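Local coordinates for protein EF-P arginine 32 rhamnosyl-transferase (PDB 5NV8) that is a glycosyltransferase of the elongation factor P rhamnosyltransferase (EarP) family and binds 2'-deoxy-thymidine-beta-L-rhamnose in a pocket of the chain, at residues A[320-325]-A[362-367]; A[327-332]-A[355-360]; A[279-284]-A[295-300]; A[313-318]-A[337-342]. All coordinates share one frame; numbering follows the deposited sequence.

Overall arrangement
All four contacts lie between residues 279 and 367. Contact 3 comes first, pairing strand 280-284 with strand 299-302, the edge of the six-stranded mixed sheet. Helices 315-322, 328-343 and 358-373 follow and are joined two by two: contact 4 links the first and second, contact 2 the second and third, contact 1 the first and third. The centres of contacts 1 and 2 are about 11 Å apart, those of contacts 2 and 4 about 17 Å. Contact 3 touches each of the others: Met299 meets Tyr322 and Trp338, Leu300 meets Trp338, and Phe280 meets Trp358. The three helices pack on one another and against the edge of the sheet that carries Arg284 to the ligand.

Contact 1. Residues A[320-325]-A[362-367]; sequences AHYRCG and QQHARL
His364 reaches from helix 358-373 to the end of helix 315-322, where its ring edge is directed at the face of Tyr322. From CB, which points at the opposing segment, CG stands anti to the backbone N (chi1 -172°), beside the carbonyl carbon. On one flank of the ring, CD2 comes within 4.2 Å of CE2 of Tyr322. The two planes are almost perpendicular, at 89°, with centroids 5.3 Å apart, a T-shaped pair in which the phenol offers its face. CE1 lies 3.9 Å from the backbone N of Gly325, which is at the ring edge, near the imidazole plane. The tip, NE2, sits 4.3 Å above the plane of the Tyr322 ring, displaced toward the rim. NE2 is also modelled implausibly close to the carbonyl O of Tyr322, so the exact setting of the imidazole there is doubtful.

Tyr322 has a second link to the same helix. Its OH approaches CB of Ala365 to 4.4 Å and holds water 1 at 2.7 Å from OH; that water also donates a long, weak bond to the carbonyl O of Ala365. Further along, the guanidinium of Arg323 turns to Asp331 of helix 328-343 in a salt bridge. Around the phenol, Trp368 adds a second edge-to-face ring, while Phe318 and Trp338 meet it at smaller angles. Tyr322 therefore lies buried where helices 315-322, 328-343 and 358-373 converge, with Met299 of the edge strand 299-302 touching its hydroxyl.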
# COMPACT_ATOMS: atom_id res chain seq x y z
N ALA A 320 13.00 4.36 11.49
CA ALA A 320 13.45 4.41 12.88
C ALA A 320 12.60 3.52 13.77
O ALA A 320 13.12 2.85 14.68
CB ALA A 320 13.44 5.85 13.39
N HIS A 321 11.29 3.48 13.53
CA HIS A 321 10.42 2.54 14.23
C HIS A 321 10.40 1.16 13.57
O HIS A 321 10.29 0.15 14.27
CB HIS A 321 8.98 3.07 14.29
CG HIS A 321 8.89 4.55 14.48
ND1 HIS A 321 8.99 5.44 13.44
CD2 HIS A 321 8.68 5.29 15.60
CE1 HIS A 321 8.86 6.67 13.90
NE2 HIS A 321 8.67 6.61 15.21
N TYR A 322 10.52 1.11 12.24
CA TYR A 322 10.33 -0.14 11.52
C TYR A 322 11.46 -1.13 11.76
O TYR A 322 11.24 -2.34 11.71
CB TYR A 322 10.18 0.14 10.02
CG TYR A 322 9.51 -0.98 9.24
CD1 TYR A 322 8.16 -1.25 9.43
CD2 TYR A 322 10.21 -1.74 8.33
CE1 TYR A 322 7.53 -2.27 8.72
CE2 TYR A 322 9.60 -2.76 7.61
CZ TYR A 322 8.26 -3.01 7.81
OH TYR A 322 7.64 -4.02 7.11
N ARG A 323 12.66 -0.64 12.05
CA ARG A 323 13.86 -1.47 12.11
C ARG A 323 14.18 -1.98 13.51
O ARG A 323 15.21 -2.65 13.68
CB ARG A 323 15.06 -0.68 11.57
CG ARG A 323 15.66 0.26 12.60
CD ARG A 323 16.68 1.19 11.98
NE ARG A 323 18.03 0.80 12.34
CZ ARG A 323 19.12 1.50 12.05
NH1 ARG A 323 19.01 2.66 11.41
NH2 ARG A 323 20.32 1.06 12.41
N CYS A 324 13.33 -1.71 14.50
CA CYS A 324 13.75 -1.81 15.90
C CYS A 324 14.10 -3.24 16.30
O CYS A 324 15.07 -3.47 17.02
CB CYS A 324 12.66 -1.25 16.81
SG CYS A 324 12.70 0.55 16.96
N GLY A 325 13.33 -4.23 15.84
CA GLY A 325 13.47 -5.57 16.36
C GLY A 325 14.47 -6.49 15.68
O GLY A 325 14.73 -7.58 16.20
N GLN A 362 10.37 -11.97 7.09
CA GLN A 362 8.99 -12.45 7.09
C GLN A 362 8.35 -12.26 8.46
O GLN A 362 7.22 -11.75 8.56
CB GLN A 362 8.96 -13.92 6.69
CG GLN A 362 9.19 -14.19 5.21
CD GLN A 362 8.98 -15.65 4.85
OE1 GLN A 362 9.94 -16.36 4.53
NE2 GLN A 362 7.74 -16.10 4.91
N GLN A 363 9.04 -12.68 9.52
CA GLN A 363 8.49 -12.54 10.86
C GLN A 363 8.39 -11.07 11.26
O GLN A 363 7.44 -10.67 11.94
CB GLN A 363 9.36 -13.31 11.86
CG GLN A 363 8.67 -13.63 13.19
CD GLN A 363 7.75 -14.83 13.12
OE1 GLN A 363 6.81 -14.86 12.33
NE2 GLN A 363 8.03 -15.84 13.94
N HIS A 364 9.36 -10.26 10.84
CA HIS A 364 9.35 -8.84 11.18
C HIS A 364 8.14 -8.13 10.58
O HIS A 364 7.54 -7.25 11.21
CB HIS A 364 10.64 -8.18 10.72
CG HIS A 364 10.80 -6.77 11.19
ND1 HIS A 364 11.19 -6.45 12.48
CD2 HIS A 364 10.63 -5.59 10.55
CE1 HIS A 364 11.25 -5.14 12.61
NE2 HIS A 364 10.91 -4.59 11.45
N ALA A 365 7.77 -8.50 9.35
CA ALA A 365 6.62 -7.87 8.70
C ALA A 365 5.32 -8.24 9.40
O ALA A 365 4.42 -7.40 9.53
CB ALA A 365 6.57 -8.25 7.23
N ARG A 366 5.20 -9.49 9.86
CA ARG A 366 4.02 -9.90 10.61
C ARG A 366 3.93 -9.17 11.94
O ARG A 366 2.85 -8.70 12.33
CB ARG A 366 4.03 -11.41 10.84
CG ARG A 366 4.08 -12.25 9.58
CD ARG A 366 2.74 -12.24 8.87
NE ARG A 366 1.65 -12.67 9.74
CZ ARG A 366 0.45 -13.03 9.31
NH1 ARG A 366 0.17 -13.00 8.01
NH2 ARG A 366 -0.48 -13.41 10.18
N LEU A 367 5.06 -9.05 12.65
CA LEU A 367 5.05 -8.43 13.97
C LEU A 367 4.73 -6.94 13.89
O LEU A 367 4.13 -6.40 14.82
CB LEU A 367 6.39 -8.66 14.66
CG LEU A 367 6.66 -10.10 15.11
CD1 LEU A 367 8.15 -10.40 15.13
CD2 LEU A 367 6.03 -10.36 16.46
O HOH W 1 5.10 -4.83 7.30

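Contact 2. Residues A[327-332]-A[355-360]; sequences SDDADA and RQHWPE
The imidazole of His357 lies broadside to the first turn of helix 328-343, presenting a face to the backbone of Asp329 and Ala330. The N of Ala330 stands 4.2 Å above the plane, over the ring centre, and the carbonyl carbon of Asp329 is over the same face but nearer the rim. CB of Gln356 packs against the opposite face, so the ring is sandwiched between its own chain and the neighbouring helix. Its outer corner meets the side chain of Asp329, with CE1 3.4 Å from CB of that residue. OD2 of Asp329 stays 5.0 Å from NE2 of His357, not in contact; if the imidazole were protonated, the carboxylate would probably stabilise it through space.

Glu360 approaches the same helix from beside the histidine, its chain bent at chi2. OE1 accepts a short bond of 2.5 Å from OG of Ser327, which meets the syn lone pair of that oxygen. The other oxygen, OE2, takes only a weak bond from the backbone N of Ser327 at 3.5 Å, though the N-H points nearly straight at it (161°). CB of Ala330 closes under the carboxylate, 3.2 Å from OE1. Ser327 is the N-cap of helix 328-343, so a negative Glu360 would probably be stabilised by that helix end.

His357 is likewise an N-cap, of helix 358-373. The contact therefore joins the starts of two helices at the protein surface, with Leu326 beside Glu360, while Trp358 turns inward to Pro298 and Phe280, next to the edge of the sheet.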
# COMPACT_ATOMS: atom_id res chain seq x y z
N SER A 327 17.97 -8.14 13.88
CA SER A 327 19.39 -8.29 14.17
C SER A 327 20.22 -7.37 13.29
O SER A 327 19.73 -6.75 12.34
CB SER A 327 19.82 -9.75 13.98
OG SER A 327 19.61 -10.16 12.64
N ASP A 328 21.51 -7.28 13.61
CA ASP A 328 22.39 -6.34 12.92
C ASP A 328 22.50 -6.66 11.43
O ASP A 328 22.52 -5.75 10.60
CB ASP A 328 23.77 -6.33 13.58
CG ASP A 328 23.73 -5.77 14.98
OD1 ASP A 328 23.34 -4.60 15.15
OD2 ASP A 328 24.09 -6.51 15.92
N ASP A 329 22.57 -7.95 11.09
CA ASP A 329 22.64 -8.32 9.68
C ASP A 329 21.31 -8.07 8.97
O ASP A 329 21.28 -7.68 7.80
CB ASP A 329 23.07 -9.78 9.54
CG ASP A 329 24.57 -9.97 9.78
OD1 ASP A 329 25.32 -8.97 9.70
OD2 ASP A 329 24.99 -11.12 10.05
N ALA A 330 20.19 -8.30 9.67
CA ALA A 330 18.88 -8.06 9.06
C ALA A 330 18.53 -6.58 9.05
O ALA A 330 17.93 -6.09 8.08
CB ALA A 330 17.80 -8.86 9.80
N ASP A 331 18.89 -5.86 10.11
CA ASP A 331 18.69 -4.41 10.14
C ASP A 331 19.44 -3.74 8.99
O ASP A 331 18.88 -2.89 8.28
CB ASP A 331 19.15 -3.85 11.49
CG ASP A 331 18.83 -2.38 11.67
OD1 ASP A 331 19.48 -1.54 11.02
OD2 ASP A 331 17.93 -2.07 12.48
N ALA A 332 20.70 -4.13 8.78
CA ALA A 332 21.50 -3.53 7.72
C ALA A 332 20.93 -3.85 6.34
O ALA A 332 20.97 -3.02 5.43
CB ALA A 332 22.95 -4.00 7.82
N ARG A 355 17.48 -11.04 0.82
CA ARG A 355 17.06 -12.43 0.66
C ARG A 355 17.86 -13.38 1.55
O ARG A 355 17.39 -14.49 1.83
CB ARG A 355 17.18 -12.86 -0.80
CG ARG A 355 16.20 -12.18 -1.73
CD ARG A 355 14.80 -12.75 -1.59
NE ARG A 355 14.72 -14.12 -2.09
CZ ARG A 355 13.86 -15.03 -1.64
NH1 ARG A 355 13.01 -14.72 -0.68
NH2 ARG A 355 13.86 -16.25 -2.15
N GLN A 356 19.06 -12.98 1.99
CA GLN A 356 19.83 -13.79 2.92
C GLN A 356 19.17 -13.88 4.29
O GLN A 356 19.57 -14.72 5.10
CB GLN A 356 21.24 -13.23 3.08
CG GLN A 356 21.97 -12.95 1.78
CD GLN A 356 22.03 -14.16 0.87
OE1 GLN A 356 21.35 -14.21 -0.15
NE2 GLN A 356 22.83 -15.15 1.25
N HIS A 357 18.18 -13.04 4.57
CA HIS A 357 17.55 -12.96 5.88
C HIS A 357 16.03 -13.01 5.75
O HIS A 357 15.31 -12.36 6.50
CB HIS A 357 17.98 -11.69 6.62
CG HIS A 357 19.46 -11.49 6.66
ND1 HIS A 357 20.29 -12.28 7.43
CD2 HIS A 357 20.25 -10.58 6.05
CE1 HIS A 357 21.54 -11.87 7.28
NE2 HIS A 357 21.54 -10.84 6.45
N TRP A 358 15.53 -13.80 4.80
CA TRP A 358 14.09 -13.80 4.54
C TRP A 358 13.26 -14.30 5.72
O TRP A 358 12.21 -13.68 6.00
CB TRP A 358 13.79 -14.60 3.28
CG TRP A 358 12.62 -14.06 2.52
CD1 TRP A 358 11.39 -14.63 2.39
CD2 TRP A 358 12.57 -12.81 1.81
NE1 TRP A 358 10.58 -13.82 1.63
CE2 TRP A 358 11.27 -12.70 1.27
CE3 TRP A 358 13.49 -11.78 1.58
CZ2 TRP A 358 10.88 -11.61 0.50
CZ3 TRP A 358 13.09 -10.70 0.82
CH2 TRP A 358 11.80 -10.62 0.29
N PRO A 359 13.62 -15.38 6.43
CA PRO A 359 12.82 -15.76 7.61
C PRO A 359 12.72 -14.66 8.65
O PRO A 359 11.66 -14.48 9.26
CB PRO A 359 13.56 -16.99 8.15
CG PRO A 359 14.19 -17.58 6.95
CD PRO A 359 14.63 -16.41 6.11
N GLU A 360 13.81 -13.91 8.88
CA GLU A 360 13.75 -12.80 9.82
C GLU A 360 12.85 -11.68 9.30
O GLU A 360 12.08 -11.10 10.06
CB GLU A 360 15.16 -12.26 10.09
CG GLU A 360 15.77 -12.73 11.39
CD GLU A 360 16.71 -11.71 12.01
OE1 GLU A 360 17.83 -11.52 11.49
OE2 GLU A 360 16.32 -11.08 13.01

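Contact 3. Residues A[279-284]-A[295-300]; sequences DFNAVR and AGQPML. With TRH (2'-deoxy-thymidine-beta-L-rhamnose), chain B.
Two neighbouring parallel strands of a beta-alpha-beta unit meet here, Asn281 beside Met299 and Ala282 beside Leu300. Asn281 is gripped by both backbone groups: its N donates to Pro298 O at 3.0 Å, and its O accepts from Leu300 N at 2.9 Å, the donor tilted 28° from the carbonyl plane. Val283 N then bonds Leu300 O at 2.8 Å, nearly along the C=O axis. On the face of Ala282 and Leu300, the Phe280 ring swings across, with CZ 3.6 Å from Leu300 CB and CD1 3.7 Å from Pro298 CB.

The crossover between the strands is helix 287-295, which packs against Val283 and Met299 in this Rossmann-like sheet; helix 328-343 packs against Leu300 through Trp338 and Trp341. Water 2 bridges Asn281 ND2 and Gln297 O, while Asn281 OD1 is hydrogen-bonded to Ser202 of the strand on the other flank. Beyond Val283, Arg284 extends into the ligand pocket. Its NH2 donates almost straight (170°) to O3P of 2'-deoxy-thymidine-beta-L-rhamnose at 2.8 Å, with O3P in the guanidinium plane; the bond from NE to O4P is weak. Ser288, Glu286 and Asp287 offer backbone N-H groups to the same ligand.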
# COMPACT_ATOMS: atom_id res chain seq x y z
N ASP A 279 4.52 -12.79 -1.96
CA ASP A 279 5.51 -12.91 -0.89
C ASP A 279 6.30 -11.63 -0.66
O ASP A 279 7.02 -11.53 0.34
CB ASP A 279 6.47 -14.06 -1.20
CG ASP A 279 5.74 -15.35 -1.54
OD1 ASP A 279 4.96 -15.84 -0.70
OD2 ASP A 279 5.94 -15.86 -2.67
N PHE A 280 6.18 -10.65 -1.56
CA PHE A 280 6.85 -9.36 -1.42
C PHE A 280 6.04 -8.32 -2.17
O PHE A 280 5.71 -8.52 -3.34
CB PHE A 280 8.28 -9.42 -1.95
CG PHE A 280 9.09 -8.18 -1.65
CD1 PHE A 280 9.56 -7.93 -0.38
CD2 PHE A 280 9.37 -7.27 -2.66
CE1 PHE A 280 10.31 -6.80 -0.11
CE2 PHE A 280 10.11 -6.13 -2.40
CZ PHE A 280 10.58 -5.90 -1.12
N ASN A 281 5.72 -7.21 -1.51
CA ASN A 281 4.85 -6.18 -2.07
C ASN A 281 5.58 -4.85 -2.10
O ASN A 281 5.91 -4.30 -1.04
CB ASN A 281 3.55 -6.07 -1.28
CG ASN A 281 2.71 -7.34 -1.35
OD1 ASN A 281 2.16 -7.67 -2.40
ND2 ASN A 281 2.60 -8.04 -0.23
N ALA A 282 5.81 -4.32 -3.29
CA ALA A 282 6.42 -3.00 -3.47
C ALA A 282 5.30 -1.99 -3.71
O ALA A 282 4.66 -2.00 -4.76
CB ALA A 282 7.41 -3.02 -4.63
N VAL A 283 5.08 -1.11 -2.73
CA VAL A 283 4.00 -0.12 -2.81
C VAL A 283 4.60 1.28 -2.85
O VAL A 283 5.82 1.45 -2.92
CB VAL A 283 3.01 -0.27 -1.64
CG1 VAL A 283 2.03 -1.41 -1.91
CG2 VAL A 283 3.76 -0.49 -0.34
N ARG A 284 3.73 2.29 -2.78
CA ARG A 284 4.16 3.68 -2.93
C ARG A 284 3.13 4.58 -2.26
O ARG A 284 2.10 4.12 -1.75
CB ARG A 284 4.31 4.05 -4.40
CG ARG A 284 2.98 4.15 -5.11
CD ARG A 284 3.06 4.86 -6.44
NE ARG A 284 1.78 5.45 -6.79
CZ ARG A 284 1.39 5.69 -8.04
NH1 ARG A 284 2.18 5.37 -9.05
NH2 ARG A 284 0.20 6.23 -8.27
N ALA A 295 -1.06 -6.15 5.20
CA ALA A 295 -0.90 -7.43 4.52
C ALA A 295 0.05 -8.36 5.27
O ALA A 295 -0.09 -9.59 5.17
CB ALA A 295 -0.41 -7.22 3.09
N GLY A 296 1.01 -7.81 6.01
CA GLY A 296 1.88 -8.61 6.85
C GLY A 296 3.05 -9.29 6.15
O GLY A 296 3.80 -10.00 6.82
N GLN A 297 3.22 -9.09 4.85
CA GLN A 297 4.33 -9.70 4.12
C GLN A 297 5.48 -8.71 3.97
O GLN A 297 5.30 -7.50 4.13
CB GLN A 297 3.86 -10.16 2.73
CG GLN A 297 2.59 -11.00 2.76
CD GLN A 297 2.85 -12.42 3.21
OE1 GLN A 297 2.98 -12.69 4.41
NE2 GLN A 297 2.93 -13.35 2.26
N PRO A 298 6.69 -9.20 3.68
CA PRO A 298 7.80 -8.28 3.40
C PRO A 298 7.44 -7.31 2.28
O PRO A 298 6.78 -7.67 1.31
CB PRO A 298 8.94 -9.22 2.98
CG PRO A 298 8.64 -10.49 3.69
CD PRO A 298 7.14 -10.60 3.73
N MET A 299 7.86 -6.06 2.44
CA MET A 299 7.37 -4.99 1.58
C MET A 299 8.49 -4.01 1.24
O MET A 299 9.60 -4.08 1.78
CB MET A 299 6.21 -4.24 2.23
CG MET A 299 6.42 -3.96 3.71
SD MET A 299 4.93 -3.33 4.50
CE MET A 299 4.68 -1.83 3.56
N LEU A 300 8.16 -3.08 0.35
CA LEU A 300 9.06 -2.02 -0.06
C LEU A 300 8.24 -0.77 -0.36
O LEU A 300 7.12 -0.87 -0.88
CB LEU A 300 9.88 -2.42 -1.29
CG LEU A 300 10.98 -1.46 -1.74
CD1 LEU A 300 11.86 -1.04 -0.57
CD2 LEU A 300 11.81 -2.10 -2.85
O4P TRH B . 1.21 7.48 -5.37
P2 TRH B . -0.16 7.29 -4.82
O3P TRH B . -1.26 7.09 -5.99
O1 TRH B . -0.63 8.52 -3.89
C1 TRH B . 0.28 9.63 -3.72
C2 TRH B . -0.27 10.63 -2.70
O2 TRH B . -1.69 10.73 -2.79
C3 TRH B . 0.30 12.03 -2.97
O3 TRH B . -0.44 12.65 -4.03
C4 TRH B . 1.75 11.90 -3.39
O4 TRH B . 2.48 11.21 -2.37
OPP TRH B . -0.22 5.94 -3.93
P TRH B . -1.45 5.72 -2.93
O1P TRH B . -1.54 6.74 -1.85
O2P TRH B . -1.31 4.23 -2.32
O5' TRH B . -2.79 5.65 -3.82
C5' TRH B . -3.09 4.47 -4.57
C4' TRH B . -4.57 4.16 -4.41
O4' TRH B . -4.94 3.35 -5.55
C3' TRH B . -4.75 3.26 -3.20
O3' TRH B . -6.14 3.16 -2.89
C2' TRH B . -4.29 1.95 -3.83
C1' TRH B . -5.25 2.05 -4.99
N11 TRH B . -5.09 0.99 -6.01
C21 TRH B . -6.17 0.30 -6.40
O21 TRH B . -7.27 0.55 -5.90
N31 TRH B . -6.07 -0.69 -7.36
C41 TRH B . -4.84 -0.99 -7.94
O41 TRH B . -4.77 -1.88 -8.79
C51 TRH B . -3.71 -0.28 -7.54
C5A TRH B . -2.48 -0.58 -8.12
C61 TRH B . -3.83 0.71 -6.58
O HOH W 2 2.81 -6.65 2.28

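Contact 4. Residues A[313-318]-A[337-342]; sequences EKLEAF and LWRAWN
Phe318 and Trp338 make the tight, buried part of this contact, CE2 of the phenylalanine lying 3.3 Å from CZ3 of the tryptophan. Their planes differ by 27° but are slid apart, with centroids 5.6 Å from each other; CZ3 of Trp338 comes to the edge of the Phe318 ring, and the two rings barely overlap. In Phe318, CG stands anti to the backbone N (chi1 174°), beside the carbonyl carbon. Leu315 fills in alongside: its CD2 is at the edge of the indole, 4.2 Å from CE3 of Trp338, and 4.0 Å from ND2 of Asn342. That amide is tethered to its own helix, ND2 donating to O of Trp338 at 2.9 Å, while Trp301 and Ile303 also bind its polar ends.

The other side of the contact is partly exposed and mainly polar. Glu316 and Arg339 cross there at about a right angle in a salt bridge. Arg339 comes side-on, NH2 at 2.6 Å and NE at 2.8 Å both donating to OE1 of Glu316, which lies in the guanidinium plane; NE reaches OE2 only weakly. The carboxylate itself is twisted by 46° against that plane.

With aromatic rings on the buried side and a salt bridge on the more exposed one, helices 315-322 and 328-343 pack on edge strand 299-302 through Leu300 and Trp301, as expected of the helical layer over a Rossmann-like alpha/beta sheet.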
# COMPACT_ATOMS: atom_id res chain seq x y z
N GLU A 313 13.66 12.26 2.97
CA GLU A 313 13.33 13.13 4.10
C GLU A 313 12.51 12.38 5.14
O GLU A 313 12.96 12.21 6.27
CB GLU A 313 12.57 14.36 3.61
N LYS A 314 11.32 11.93 4.77
CA LYS A 314 10.44 11.20 5.67
C LYS A 314 10.63 9.70 5.59
O LYS A 314 9.93 8.95 6.29
CB LYS A 314 8.97 11.56 5.38
CG LYS A 314 8.76 13.00 4.96
CD LYS A 314 7.33 13.45 5.22
N LEU A 315 11.57 9.23 4.77
CA LEU A 315 11.81 7.80 4.64
C LEU A 315 12.50 7.25 5.88
O LEU A 315 12.02 6.30 6.50
CB LEU A 315 12.62 7.54 3.36
CG LEU A 315 12.99 6.14 2.88
CD1 LEU A 315 14.24 5.60 3.55
CD2 LEU A 315 11.82 5.20 3.11
N GLU A 316 13.62 7.87 6.29
CA GLU A 316 14.35 7.37 7.44
C GLU A 316 13.57 7.54 8.74
O GLU A 316 13.76 6.76 9.69
CB GLU A 316 15.72 8.05 7.54
CG GLU A 316 16.45 8.19 6.19
CD GLU A 316 17.39 7.02 5.89
OE1 GLU A 316 17.63 6.18 6.78
OE2 GLU A 316 17.89 6.94 4.74
N ALA A 317 12.68 8.53 8.82
CA ALA A 317 11.82 8.64 9.99
C ALA A 317 10.87 7.46 10.08
O ALA A 317 10.48 7.06 11.18
CB ALA A 317 11.05 9.96 9.98
N PHE A 318 10.50 6.87 8.94
CA PHE A 318 9.68 5.66 9.00
C PHE A 318 10.50 4.46 9.47
O PHE A 318 10.01 3.64 10.25
CB PHE A 318 9.06 5.36 7.64
CG PHE A 318 8.34 4.05 7.60
CD1 PHE A 318 7.24 3.84 8.42
CD2 PHE A 318 8.77 3.03 6.78
CE1 PHE A 318 6.58 2.63 8.41
CE2 PHE A 318 8.10 1.82 6.76
CZ PHE A 318 7.01 1.62 7.58
N LEU A 337 18.05 -2.01 1.51
CA LEU A 337 17.00 -2.31 0.54
C LEU A 337 16.13 -1.09 0.29
O LEU A 337 15.86 -0.73 -0.86
CB LEU A 337 16.15 -3.48 1.03
CG LEU A 337 15.14 -4.04 0.02
CD1 LEU A 337 15.75 -4.23 -1.37
CD2 LEU A 337 14.50 -5.33 0.53
N TRP A 338 15.67 -0.44 1.35
CA TRP A 338 14.70 0.64 1.22
C TRP A 338 15.35 1.94 0.76
O TRP A 338 14.76 2.69 -0.02
CB TRP A 338 13.95 0.83 2.54
CG TRP A 338 12.92 -0.22 2.79
CD1 TRP A 338 13.06 -1.57 2.65
CD2 TRP A 338 11.57 -0.00 3.23
NE1 TRP A 338 11.89 -2.21 2.98
CE2 TRP A 338 10.96 -1.27 3.34
CE3 TRP A 338 10.83 1.14 3.55
CZ2 TRP A 338 9.64 -1.42 3.75
CZ3 TRP A 338 9.52 0.98 3.95
CH2 TRP A 338 8.93 -0.29 4.05
N ARG A 339 16.56 2.23 1.25
CA ARG A 339 17.26 3.43 0.80
C ARG A 339 17.61 3.34 -0.68
O ARG A 339 17.54 4.34 -1.40
CB ARG A 339 18.52 3.65 1.64
CG ARG A 339 18.25 4.10 3.06
CD ARG A 339 19.51 4.03 3.90
NE ARG A 339 19.33 4.63 5.22
CZ ARG A 339 20.22 4.56 6.21
NH1 ARG A 339 21.36 3.91 6.02
NH2 ARG A 339 19.96 5.13 7.38
N ALA A 340 17.99 2.15 -1.14
CA ALA A 340 18.39 1.98 -2.54
C ALA A 340 17.23 2.27 -3.49
O ALA A 340 17.42 2.91 -4.53
CB ALA A 340 18.92 0.57 -2.76
N TRP A 341 16.02 1.81 -3.15
CA TRP A 341 14.84 2.05 -3.96
C TRP A 341 14.43 3.51 -4.00
O TRP A 341 13.61 3.89 -4.85
CB TRP A 341 13.69 1.19 -3.44
CG TRP A 341 12.52 1.03 -4.37
CD1 TRP A 341 11.21 1.30 -4.09
CD2 TRP A 341 12.54 0.53 -5.72
NE1 TRP A 341 10.42 1.02 -5.18
CE2 TRP A 341 11.21 0.55 -6.20
CE3 TRP A 341 13.56 0.09 -6.57
CZ2 TRP A 341 10.88 0.14 -7.48
CZ3 TRP A 341 13.22 -0.32 -7.85
CH2 TRP A 341 11.89 -0.30 -8.29
N ASN A 342 14.97 4.35 -3.11
CA ASN A 342 14.61 5.75 -3.03
C ASN A 342 15.77 6.71 -3.23
O ASN A 342 15.53 7.91 -3.43
CB ASN A 342 13.94 6.06 -1.68
CG ASN A 342 12.58 5.39 -1.53
OD1 ASN A 342 11.60 5.80 -2.13
ND2 ASN A 342 12.53 4.35 -0.71